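Local coordinates for protein cytochrome P450 268A2 Cyp268A2 (PDB 6BLD) that is a mycobacterial cytochrome P450, a largely helical haem protein that here holds its haem and the bound ligand (3E,5E)-6,10-dimethylundeca-3,5,9-trien-2-one, at residues P41-P46 with F61-R66; P46-A51 with V86-V91; V308-R313 with K331-Y336. One frame throughout, in Å; residues are numbered along the deposited sequence.

Contacts 1 and 3 are two strand pairings of one mixed sheet, their centres about 10 Å apart; strand 61-64 of contact 1 runs parallel to and beside strand 331-335 of contact 3, with Trp62 N 2.8 Å from Lys331 O. Contacts 1 and 2 share Pro46, their segments alternate along the chain, and Phe61 CZ lies 3.4 Å from Phe88 CE1. Contact 2 also reaches contact 3, where Val86 O is 2.7 Å from Arg312 N. The haem and (3E,5E)-6,10-dimethylundeca-3,5,9-trien-2-one touch contact 3, mainly through residues 308-313. The side chains of Val64 and Phe88 each stay about 12 Å from the haem, and that of Glu89 about 9 Å from the other ligand.

Contact 1 of 3, residues P41-P46 with F61-R66; sequences PVSWHP and FWAVTR
Strands 42-45 and 61-64 pair antiparallel, their axes 4.4 Å apart at 145°, with Ser43-Ala63 and His45-Phe61 as hydrogen-bonded pairs and Val42-Val64 and Trp44-Trp62 as non-hydrogen-bonded ones, the edge pairing of the mixed cytochrome P450 sheet. The bond from Ala63 N to Ser43 O is short, 2.6 Å, and nearly straight at 173°. The indole of Trp44, with CG anti to the backbone N, turns a six-membered-ring edge to the face of the Trp62 five-membered ring, T-shaped with planes at 61°, Trp44 CZ3 lying 3.5 Å from Trp62 NE1, itself hydrogen-bonded to Glu330 OE1. Trp44 CB makes a CH-pi contact over the Trp62 six-membered ring. The opposite side carries His45 CB over the face of the Phe61 ring, 3.9 Å from its centroid. A hydrogen bond of 2.6 Å between Ser43 OG and His45 NE2 links two side chains on one face of strand 42-45. Thr65 OG1 donates to Pro41 O at 3.0 Å on a lone pair, and Pro41 CG lies over the centre of the Arg66 guanidinium, whose NE bonds to Arg37 O. Strand 331-335 flanks 61-64, helix 26-39 touches Ser43 and Thr65, and helix 67-75 packs on Val42 and Val64.

Contact 2 of 3, residues P46-A51 with V86-V91; sequences PPVEDA and VLFENV
Phe88 presents a ring face to Val48: CG2 stands 3.5 Å from the ring centroid and only 12° off its normal, a CH-pi contact almost over the centre. With CG anti to the backbone N (chi1 -178°), beside the carbonyl carbon, the Phe88 side chain ends nearer the facing loop than its first bond suggests. Phe88 also meets the rings of Phe61 and Phe335 of the adjoining sheet, each edge-to-face. Its carbonyl is joined to the facing loop by water 4, which donates to Phe88 O and accepts from Val48 N at 3.1 Å. Glu89 comes next with an extended side chain, its CG 3.7 Å from Ala51 CB and 3.9 Å from Val48 CG1, and its OE2 3.3 Å from Ala51 CA. The carboxylate is gripped at both oxygens, OE2 by Leu52 N and OE1 by Trp190 NE1 and Asn407 ND2. In this cytochrome P450 the contact joins two irregular loops, one between strands 42-45 and 61-64 and the other leading from strand 80-81 to helix 93-97; no direct hydrogen bond links the two segments. At Asn90 the backbone N donates a hydrogen bond to water 3 at 2.9 Å, and that water donates weakly to Val48 O. The Asn90 amide ND2 bonds to Asp58 OD2.

Contact 3 of 3, residues V308-R313 with K331-Y336; sequences VMTFRR and KVVMFY. With HEM (protoporphyrin IX containing Fe), chain B; DXJ ((3E,5E)-6,10-dimethylundeca-3,5,9-trien-2-one), chain C.
Two like-charged side chains pack against each other here: Lys331 CE sits 3.8 Å above the centre of the Arg312 guanidinium, and Lys331 NZ comes within 4.0 Å of Arg312 NH2. The pair stands on an antiparallel strand pairing of the mixed P450 sheet beside the haem, where strands 310-313 and 331-335 run at 154°. The repulsion is probably offset by their partners, since Lys331 NZ forms a salt bridge with Asp58 while Arg312 NE and NH1 donate to Leu87 O and Asn84 O. Water 5 accepts from Lys331 NZ and, weakly, from Arg312 NE. Phe311-Met334 and Arg313-Val332 are hydrogen-bonded pairs; Met334 N reaches Phe311 O at 2.8 Å, whereas the return bond from Phe311 N to Met334 O is weak. Beyond the strand end, Tyr336 N donates to Met309 O.

Thr310 and Phe335 lie side by side, CG2 of the threonine 3.6 Å from CD1 of the ring. Tyr336 OH meets Phe311 at the ring edge, near its plane, and also approaches Phe311 CB to 3.2 Å. The Phe311 ring reaches both bound molecules: CE2 is 3.6 Å from haem CAD and CZ touches C01 of DXJ, also at the ring edge. Val308 CG2 packs on haem CHD. A bend at chi2 (-78°) places CD of Arg313, and the guanidinium beyond it has Met334 CE over the centre of one face. Arg313 NH1 donates to Arg312 O from above the carbonyl plane, and Arg313 NH2 donates to haem propionate O2D at 2.8 Å.

Contact 1 of 3, residues P41-P46 with F61-R66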
loop_
_atom_site.group_PDB
_atom_site.type_symbol
_atom_site.label_atom_id
_atom_site.label_comp_id
_atom_site.label_asym_id
_atom_site.label_seq_id
_atom_site.Cartn_x
_atom_site.Cartn_y
_atom_site.Cartn_z
ATOM N N PRO A 41 -6.081 11.349 21.105
ATOM C CA PRO A 41 -5.684 10.279 20.172
ATOM C C PRO A 41 -6.811 9.780 19.287
ATOM O O PRO A 41 -6.534 9.233 18.211
ATOM C CB PRO A 41 -5.176 9.171 21.106
ATOM C CG PRO A 41 -5.828 9.451 22.421
ATOM C CD PRO A 41 -5.935 10.941 22.513
ATOM N N VAL A 42 -8.064 9.938 19.700
ATOM C CA VAL A 42 -9.225 9.568 18.898
ATOM C C VAL A 42 -10.084 10.821 18.784
ATOM O O VAL A 42 -10.762 11.210 19.743
ATOM C CB VAL A 42 -10.010 8.401 19.508
ATOM C CG1 VAL A 42 -11.249 8.102 18.677
ATOM C CG2 VAL A 42 -9.123 7.166 19.616
ATOM N N SER A 43 -10.055 11.461 17.617
ATOM C CA SER A 43 -10.698 12.750 17.416
ATOM C C SER A 43 -11.641 12.687 16.222
ATOM O O SER A 43 -11.478 11.868 15.314
ATOM C CB SER A 43 -9.662 13.863 17.208
ATOM O OG SER A 43 -8.757 13.527 16.169
ATOM N N TRP A 44 -12.627 13.583 16.234
ATOM C CA TRP A 44 -13.667 13.651 15.214
ATOM C C TRP A 44 -13.353 14.779 14.238
ATOM O O TRP A 44 -13.049 15.902 14.656
ATOM C CB TRP A 44 -15.034 13.869 15.869
ATOM C CG TRP A 44 -16.199 13.911 14.922
ATOM C CD1 TRP A 44 -16.934 15.010 14.576
ATOM C CD2 TRP A 44 -16.778 12.805 14.218
ATOM N NE1 TRP A 44 -17.928 14.657 13.697
ATOM C CE2 TRP A 44 -17.853 13.310 13.459
ATOM C CE3 TRP A 44 -16.487 11.439 14.150
ATOM C CZ2 TRP A 44 -18.638 12.497 12.643
ATOM C CZ3 TRP A 44 -17.267 10.633 13.339
ATOM C CH2 TRP A 44 -18.330 11.165 12.598
ATOM N N HIS A 45 -13.434 14.483 12.947
ATOM C CA HIS A 45 -13.043 15.408 11.897
ATOM C C HIS A 45 -14.082 15.386 10.788
ATOM O O HIS A 45 -14.799 14.394 10.622
ATOM C CB HIS A 45 -11.665 15.047 11.325
ATOM C CG HIS A 45 -10.558 15.115 12.329
ATOM N ND1 HIS A 45 -9.662 16.161 12.378
ATOM C CD2 HIS A 45 -10.202 14.269 13.324
ATOM C CE1 HIS A 45 -8.803 15.957 13.361
ATOM N NE2 HIS A 45 -9.109 14.815 13.951
ATOM N N PRO A 46 -14.194 16.468 10.020
ATOM C CA PRO A 46 -15.085 16.469 8.851
ATOM C C PRO A 46 -14.505 15.630 7.726
ATOM O O PRO A 46 -13.303 15.325 7.729
ATOM C CB PRO A 46 -15.152 17.954 8.463
ATOM C CG PRO A 46 -13.874 18.524 8.968
ATOM C CD PRO A 46 -13.576 17.787 10.243
ATOM N N PHE A 61 -15.447 11.537 10.331
ATOM C CA PHE A 61 -14.737 10.307 10.649
ATOM C C PHE A 61 -13.994 10.488 11.964
ATOM O O PHE A 61 -13.734 11.610 12.406
ATOM C CB PHE A 61 -13.760 9.916 9.533
ATOM C CG PHE A 61 -12.602 10.864 9.377
ATOM C CD1 PHE A 61 -12.706 11.975 8.557
ATOM C CD2 PHE A 61 -11.409 10.645 10.050
ATOM C CE1 PHE A 61 -11.643 12.850 8.412
ATOM C CE2 PHE A 61 -10.346 11.516 9.909
ATOM C CZ PHE A 61 -10.463 12.619 9.090
ATOM N N TRP A 62 -13.650 9.359 12.577
ATOM C CA TRP A 62 -12.820 9.326 13.773
ATOM C C TRP A 62 -11.370 9.098 13.367
ATOM O O TRP A 62 -11.067 8.151 12.635
ATOM C CB TRP A 62 -13.274 8.221 14.727
ATOM C CG TRP A 62 -14.546 8.519 15.457
ATOM C CD1 TRP A 62 -15.786 8.021 15.180
ATOM C CD2 TRP A 62 -14.702 9.374 16.595
ATOM N NE1 TRP A 62 -16.706 8.517 16.073
ATOM C CE2 TRP A 62 -16.065 9.350 16.952
ATOM C CE3 TRP A 62 -13.823 10.161 17.346
ATOM C CZ2 TRP A 62 -16.568 10.080 18.025
ATOM C CZ3 TRP A 62 -14.324 10.885 18.411
ATOM C CH2 TRP A 62 -15.684 10.840 18.741
ATOM N N ALA A 63 -10.478 9.961 13.844
ATOM C CA ALA A 63 -9.057 9.853 13.540
ATOM C C ALA A 63 -8.376 9.000 14.603
ATOM O O ALA A 63 -8.415 9.332 15.791
ATOM C CB ALA A 63 -8.413 11.236 13.462
ATOM N N VAL A 64 -7.755 7.903 14.173
ATOM C CA VAL A 64 -7.052 6.980 15.059
ATOM C C VAL A 64 -5.563 7.128 14.779
ATOM O O VAL A 64 -5.077 6.722 13.716
ATOM C CB VAL A 64 -7.513 5.531 14.858
ATOM C CG1 VAL A 64 -6.734 4.602 15.769
ATOM C CG2 VAL A 64 -9.002 5.412 15.113
ATOM N N THR A 65 -4.830 7.690 15.745
ATOM C CA THR A 65 -3.445 8.083 15.536
ATOM C C THR A 65 -2.428 7.238 16.292
ATOM O O THR A 65 -1.268 7.184 15.874
ATOM C CB THR A 65 -3.250 9.554 15.937
ATOM O OG1 THR A 65 -3.687 9.740 17.287
ATOM C CG2 THR A 65 -4.050 10.469 15.018
ATOM N N ARG A 66 -2.821 6.588 17.384
ATOM C CA ARG A 66 -1.895 5.790 18.173
ATOM C C ARG A 66 -1.802 4.371 17.625
ATOM O O ARG A 66 -2.780 3.814 17.119
ATOM C CB ARG A 66 -2.324 5.757 19.641
ATOM C CG ARG A 66 -1.992 7.031 20.402
ATOM C CD ARG A 66 -2.332 6.905 21.878
ATOM N NE ARG A 66 -2.048 8.138 22.607
ATOM C CZ ARG A 66 -2.437 8.375 23.856
ATOM N NH1 ARG A 66 -3.128 7.460 24.522
ATOM N NH2 ARG A 66 -2.132 9.527 24.440
HETATM O O HOH W 1 -5.453 6.517 18.543
HETATM O O HOH W 2 -6.826 11.778 16.776
#

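Contact 2 of 3, residues P46-A51 with V86-V91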
loop_
_atom_site.group_PDB
_atom_site.type_symbol
_atom_site.label_atom_id
_atom_site.label_comp_id
_atom_site.label_asym_id
_atom_site.label_seq_id
_atom_site.Cartn_x
_atom_site.Cartn_y
_atom_site.Cartn_z
ATOM N N PRO A 46 -14.194 16.468 10.020
ATOM C CA PRO A 46 -15.085 16.469 8.851
ATOM C C PRO A 46 -14.505 15.630 7.726
ATOM O O PRO A 46 -13.303 15.325 7.729
ATOM C CB PRO A 46 -15.152 17.954 8.463
ATOM C CG PRO A 46 -13.874 18.524 8.968
ATOM C CD PRO A 46 -13.576 17.787 10.243
ATOM N N PRO A 47 -15.318 15.239 6.744
ATOM C CA PRO A 47 -14.816 14.385 5.659
ATOM C C PRO A 47 -13.739 15.082 4.839
ATOM O O PRO A 47 -13.539 16.295 4.911
ATOM C CB PRO A 47 -16.066 14.104 4.815
ATOM C CG PRO A 47 -17.221 14.382 5.725
ATOM C CD PRO A 47 -16.765 15.491 6.620
ATOM N N VAL A 48 -13.033 14.274 4.042
ATOM C CA VAL A 48 -11.971 14.797 3.186
ATOM C C VAL A 48 -12.544 15.848 2.246
ATOM O O VAL A 48 -13.534 15.607 1.544
ATOM C CB VAL A 48 -11.303 13.654 2.407
ATOM C CG1 VAL A 48 -10.360 14.208 1.348
ATOM C CG2 VAL A 48 -10.561 12.729 3.355
ATOM N N GLU A 49 -11.922 17.024 2.234
ATOM C CA GLU A 49 -12.405 18.136 1.430
ATOM C C GLU A 49 -12.060 17.936 -0.040
ATOM O O GLU A 49 -11.061 17.296 -0.386
ATOM C CB GLU A 49 -11.808 19.454 1.926
ATOM C CG GLU A 49 -12.106 19.756 3.386
ATOM C CD GLU A 49 -11.449 21.036 3.864
ATOM O OE1 GLU A 49 -10.662 21.628 3.095
ATOM O OE2 GLU A 49 -11.720 21.450 5.010
ATOM N N ASP A 50 -12.905 18.499 -0.908
ATOM C CA ASP A 50 -12.714 18.430 -2.358
ATOM C C ASP A 50 -12.552 16.986 -2.823
ATOM O O ASP A 50 -11.723 16.672 -3.680
ATOM C CB ASP A 50 -11.521 19.284 -2.795
ATOM C CG ASP A 50 -11.697 20.751 -2.449
ATOM O OD1 ASP A 50 -12.829 21.262 -2.585
ATOM O OD2 ASP A 50 -10.705 21.393 -2.043
ATOM N N ALA A 51 -13.355 16.096 -2.245
ATOM C CA ALA A 51 -13.241 14.676 -2.532
ATOM C C ALA A 51 -13.708 14.375 -3.956
ATOM O O ALA A 51 -14.342 15.197 -4.622
ATOM C CB ALA A 51 -14.050 13.863 -1.522
ATOM N N VAL A 86 -13.316 0.940 2.609
ATOM C CA VAL A 86 -12.083 1.004 3.384
ATOM C C VAL A 86 -11.226 2.211 3.038
ATOM O O VAL A 86 -10.200 2.429 3.684
ATOM C CB VAL A 86 -11.257 -0.291 3.232
ATOM C CG1 VAL A 86 -12.035 -1.482 3.759
ATOM C CG2 VAL A 86 -10.856 -0.502 1.777
ATOM N N LEU A 87 -11.612 3.012 2.049
ATOM C CA LEU A 87 -10.809 4.153 1.632
ATOM C C LEU A 87 -11.138 5.383 2.471
ATOM O O LEU A 87 -12.290 5.603 2.857
ATOM C CB LEU A 87 -11.027 4.450 0.148
ATOM C CG LEU A 87 -10.409 3.435 -0.820
ATOM C CD1 LEU A 87 -10.352 3.993 -2.236
ATOM C CD2 LEU A 87 -9.024 3.005 -0.355
ATOM N N PHE A 88 -10.104 6.181 2.752
ATOM C CA PHE A 88 -10.262 7.402 3.539
ATOM C C PHE A 88 -11.157 8.402 2.817
ATOM O O PHE A 88 -12.172 8.859 3.359
ATOM C CB PHE A 88 -8.878 7.999 3.819
ATOM C CG PHE A 88 -8.895 9.247 4.666
ATOM C CD1 PHE A 88 -9.923 9.495 5.561
ATOM C CD2 PHE A 88 -7.859 10.165 4.574
ATOM C CE1 PHE A 88 -9.925 10.641 6.334
ATOM C CE2 PHE A 88 -7.854 11.310 5.348
ATOM C CZ PHE A 88 -8.889 11.548 6.229
ATOM N N GLU A 89 -10.794 8.755 1.589
ATOM C CA GLU A 89 -11.573 9.694 0.799
ATOM C C GLU A 89 -12.801 9.010 0.209
ATOM O O GLU A 89 -12.782 7.819 -0.113
ATOM C CB GLU A 89 -10.710 10.282 -0.318
ATOM C CG GLU A 89 -11.364 11.405 -1.097
ATOM C CD GLU A 89 -10.447 11.973 -2.158
ATOM O OE1 GLU A 89 -9.216 11.960 -1.948
ATOM O OE2 GLU A 89 -10.956 12.429 -3.204
ATOM N N ASN A 90 -13.880 9.780 0.077
ATOM C CA ASN A 90 -15.094 9.280 -0.556
ATOM C C ASN A 90 -14.861 9.113 -2.054
ATOM O O ASN A 90 -14.508 10.074 -2.747
ATOM C CB ASN A 90 -16.258 10.233 -0.292
ATOM C CG ASN A 90 -16.833 10.078 1.103
ATOM O OD1 ASN A 90 -16.862 8.978 1.656
ATOM N ND2 ASN A 90 -17.293 11.183 1.680
ATOM N N VAL A 91 -15.064 7.896 -2.549
ATOM C CA VAL A 91 -14.809 7.546 -3.945
ATOM C C VAL A 91 -16.108 7.028 -4.554
ATOM O O VAL A 91 -16.853 6.305 -3.875
ATOM C CB VAL A 91 -13.678 6.509 -4.051
ATOM C CG1 VAL A 91 -13.470 6.057 -5.490
ATOM C CG2 VAL A 91 -12.386 7.072 -3.469
HETATM O O HOH W 3 -14.340 12.312 1.508
HETATM O O HOH W 4 -13.745 11.301 4.196
#

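Contact 3 of 3, residues V308-R313 with K331-Y336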
loop_
_atom_site.group_PDB
_atom_site.type_symbol
_atom_site.label_atom_id
_atom_site.label_comp_id
_atom_site.label_asym_id
_atom_site.label_seq_id
_atom_site.Cartn_x
_atom_site.Cartn_y
_atom_site.Cartn_z
ATOM N N VAL A 308 1.254 2.737 2.565
ATOM C CA VAL A 308 -0.178 2.886 2.798
ATOM C C VAL A 308 -0.344 3.760 4.034
ATOM O O VAL A 308 -0.031 3.339 5.151
ATOM C CB VAL A 308 -0.869 1.529 2.972
ATOM C CG1 VAL A 308 -2.373 1.717 3.096
ATOM C CG2 VAL A 308 -0.536 0.612 1.808
ATOM N N MET A 309 -0.828 4.984 3.834
ATOM C CA MET A 309 -0.987 5.927 4.933
ATOM C C MET A 309 -2.319 5.772 5.653
ATOM O O MET A 309 -2.382 5.944 6.876
ATOM C CB MET A 309 -0.849 7.362 4.425
ATOM C CG MET A 309 0.522 7.703 3.878
ATOM S SD MET A 309 0.661 9.446 3.454
ATOM C CE MET A 309 -0.645 9.611 2.234
ATOM N N THR A 310 -3.392 5.461 4.927
ATOM C CA THR A 310 -4.720 5.431 5.522
ATOM C C THR A 310 -5.505 4.218 5.047
ATOM O O THR A 310 -5.397 3.801 3.889
ATOM C CB THR A 310 -5.525 6.697 5.192
ATOM O OG1 THR A 310 -5.639 6.837 3.769
ATOM C CG2 THR A 310 -4.860 7.935 5.776
ATOM N N PHE A 311 -6.287 3.659 5.965
ATOM C CA PHE A 311 -7.360 2.728 5.665
ATOM C C PHE A 311 -8.435 2.956 6.716
ATOM O O PHE A 311 -8.131 3.296 7.862
ATOM C CB PHE A 311 -6.894 1.266 5.672
ATOM C CG PHE A 311 -6.533 0.733 4.313
ATOM C CD1 PHE A 311 -7.300 1.046 3.200
ATOM C CD2 PHE A 311 -5.426 -0.084 4.149
ATOM C CE1 PHE A 311 -6.964 0.551 1.947
ATOM C CE2 PHE A 311 -5.087 -0.580 2.901
ATOM C CZ PHE A 311 -5.857 -0.260 1.799
ATOM N N ARG A 312 -9.689 2.792 6.321
ATOM C CA ARG A 312 -10.792 3.119 7.210
ATOM C C ARG A 312 -11.670 1.898 7.447
ATOM O O ARG A 312 -11.582 0.886 6.747
ATOM C CB ARG A 312 -11.627 4.277 6.649
ATOM C CG ARG A 312 -12.662 3.848 5.636
ATOM C CD ARG A 312 -13.887 4.744 5.670
ATOM N NE ARG A 312 -14.555 4.754 4.374
ATOM C CZ ARG A 312 -15.688 4.114 4.109
ATOM N NH1 ARG A 312 -16.298 3.413 5.054
ATOM N NH2 ARG A 312 -16.214 4.181 2.895
ATOM N N ARG A 313 -12.517 2.012 8.467
ATOM C CA ARG A 313 -13.501 0.996 8.803
ATOM C C ARG A 313 -14.812 1.689 9.146
ATOM O O ARG A 313 -14.866 2.911 9.318
ATOM C CB ARG A 313 -13.037 0.116 9.976
ATOM C CG ARG A 313 -11.695 -0.577 9.769
ATOM C CD ARG A 313 -11.837 -1.797 8.876
ATOM N NE ARG A 313 -10.630 -2.618 8.860
ATOM C CZ ARG A 313 -9.675 -2.523 7.940
ATOM N NH1 ARG A 313 -9.781 -1.633 6.963
ATOM N NH2 ARG A 313 -8.611 -3.315 8.000
ATOM N N LYS A 331 -17.536 6.323 10.596
ATOM C CA LYS A 331 -16.288 5.956 9.942
ATOM C C LYS A 331 -15.113 6.115 10.900
ATOM O O LYS A 331 -15.058 7.059 11.692
ATOM C CB LYS A 331 -16.066 6.813 8.696
ATOM C CG LYS A 331 -17.035 6.518 7.563
ATOM C CD LYS A 331 -16.725 7.363 6.337
ATOM C CE LYS A 331 -17.752 7.139 5.240
ATOM N NZ LYS A 331 -17.400 7.876 3.995
ATOM N N VAL A 332 -14.168 5.180 10.816
ATOM C CA VAL A 332 -13.001 5.137 11.691
ATOM C C VAL A 332 -11.769 4.969 10.812
ATOM O O VAL A 332 -11.618 3.937 10.151
ATOM C CB VAL A 332 -13.099 3.994 12.717
ATOM C CG1 VAL A 332 -11.840 3.924 13.557
ATOM C CG2 VAL A 332 -14.328 4.174 13.604
ATOM N N VAL A 333 -10.894 5.971 10.805
ATOM C CA VAL A 333 -9.760 6.022 9.888
ATOM C C VAL A 333 -8.475 5.762 10.661
ATOM O O VAL A 333 -8.215 6.403 11.686
ATOM C CB VAL A 333 -9.692 7.371 9.155
ATOM C CG1 VAL A 333 -8.469 7.424 8.244
ATOM C CG2 VAL A 333 -10.968 7.596 8.360
ATOM N N MET A 334 -7.667 4.833 10.158
ATOM C CA MET A 334 -6.384 4.480 10.751
ATOM C C MET A 334 -5.271 5.204 10.005
ATOM O O MET A 334 -5.167 5.095 8.778
ATOM C CB MET A 334 -6.171 2.968 10.682
ATOM C CG MET A 334 -7.179 2.165 11.479
ATOM S SD MET A 334 -6.717 0.434 11.591
ATOM C CE MET A 334 -7.800 -0.335 10.420
ATOM N N PHE A 335 -4.452 5.952 10.738
ATOM C CA PHE A 335 -3.354 6.717 10.151
ATOM C C PHE A 335 -2.053 5.981 10.455
ATOM O O PHE A 335 -1.416 6.196 11.488
ATOM C CB PHE A 335 -3.352 8.147 10.676
ATOM C CG PHE A 335 -4.519 8.960 10.193
ATOM C CD1 PHE A 335 -4.468 9.603 8.968
ATOM C CD2 PHE A 335 -5.671 9.071 10.956
ATOM C CE1 PHE A 335 -5.542 10.350 8.513
ATOM C CE2 PHE A 335 -6.748 9.817 10.508
ATOM C CZ PHE A 335 -6.682 10.457 9.283
ATOM N N TYR A 336 -1.659 5.102 9.529
ATOM C CA TYR A 336 -0.516 4.224 9.759
ATOM C C TYR A 336 0.784 5.003 9.932
ATOM O O TYR A 336 1.664 4.576 10.687
ATOM C CB TYR A 336 -0.384 3.231 8.608
ATOM C CG TYR A 336 -1.607 2.369 8.391
ATOM C CD1 TYR A 336 -2.267 2.359 7.169
ATOM C CD2 TYR A 336 -2.096 1.557 9.406
ATOM C CE1 TYR A 336 -3.381 1.566 6.965
ATOM C CE2 TYR A 336 -3.207 0.762 9.213
ATOM C CZ TYR A 336 -3.845 0.769 7.992
ATOM O OH TYR A 336 -4.950 -0.027 7.800
HETATM C CHA HEM B . -3.619 -5.726 2.261
HETATM C CHB HEM B . -1.557 -7.663 -1.684
HETATM C CHC HEM B . 2.630 -5.464 -0.577
HETATM C CHD HEM B . 0.276 -2.897 2.818
HETATM C C1A HEM B . -3.429 -6.451 1.104
HETATM C C2A HEM B . -4.416 -7.276 0.434
HETATM C C3A HEM B . -3.849 -7.810 -0.649
HETATM C C4A HEM B . -2.479 -7.342 -0.714
HETATM C CMA HEM B . -4.531 -8.759 -1.658
HETATM C CAA HEM B . -5.869 -7.505 0.904
HETATM C CBA HEM B . -5.867 -8.596 1.970
HETATM C CGA HEM B . -7.236 -8.719 2.588
HETATM O O1A HEM B . -7.517 -9.771 3.218
HETATM O O2A HEM B . -8.049 -7.769 2.445
HETATM C C1B HEM B . -0.230 -7.293 -1.696
HETATM C C2B HEM B . 0.780 -7.805 -2.593
HETATM C C3B HEM B . 1.940 -7.219 -2.304
HETATM C C4B HEM B . 1.714 -6.291 -1.201
HETATM C CMB HEM B . 0.565 -8.862 -3.699
HETATM C CAB HEM B . 3.244 -7.533 -3.075
HETATM C CBB HEM B . 4.432 -7.042 -2.724
HETATM C C1C HEM B . 2.361 -4.577 0.449
HETATM C C2C HEM B . 3.321 -3.719 1.119
HETATM C C3C HEM B . 2.658 -3.007 2.051
HETATM C C4C HEM B . 1.269 -3.402 2.007
HETATM C CMC HEM B . 4.825 -3.670 0.757
HETATM C CAC HEM B . 3.172 -1.955 3.061
HETATM C CBC HEM B . 4.466 -1.729 3.306
HETATM C C1D HEM B . -0.978 -3.440 2.987
HETATM C C2D HEM B . -1.979 -3.010 3.939
HETATM C C3D HEM B . -3.057 -3.787 3.788
HETATM C C4D HEM B . -2.775 -4.743 2.732
HETATM C CMD HEM B . -1.812 -1.849 4.945
HETATM C CAD HEM B . -4.371 -3.694 4.598
HETATM C CBD HEM B . -4.167 -4.358 5.957
HETATM C CGD HEM B . -5.409 -4.242 6.804
HETATM O O1D HEM B . -5.377 -4.696 7.977
HETATM O O2D HEM B . -6.429 -3.694 6.312
HETATM N NA HEM B . -2.257 -6.516 0.372
HETATM N NB HEM B . 0.374 -6.372 -0.861
HETATM N NC HEM B . 1.121 -4.356 1.020
HETATM N ND HEM B . -1.497 -4.498 2.269
HETATM FE FE HEM B . -0.492 -5.596 0.860
HETATM C C10 DXJ C . -8.102 1.441 -5.734
HETATM C C13 DXJ C . -9.467 4.612 -7.393
HETATM C C01 DXJ C . -3.136 -2.271 0.177
HETATM C C02 DXJ C . -3.582 -1.508 -1.067
HETATM C C03 DXJ C . -4.698 -1.851 -1.678
HETATM C C04 DXJ C . -2.736 -0.350 -1.594
HETATM C C05 DXJ C . -5.169 -1.103 -2.924
HETATM C C06 DXJ C . -6.644 -0.718 -2.845
HETATM C C07 DXJ C . -7.221 -0.277 -4.189
HETATM C C08 DXJ C . -7.522 0.989 -4.395
HETATM C C09 DXJ C . -7.454 -1.309 -5.289
HETATM C C11 DXJ C . -8.625 2.646 -5.841
HETATM C C12 DXJ C . -9.213 3.123 -7.167
HETATM O O14 DXJ C . -9.473 2.340 -8.018
HETATM O O HOH W 5 -14.894 7.232 2.889
#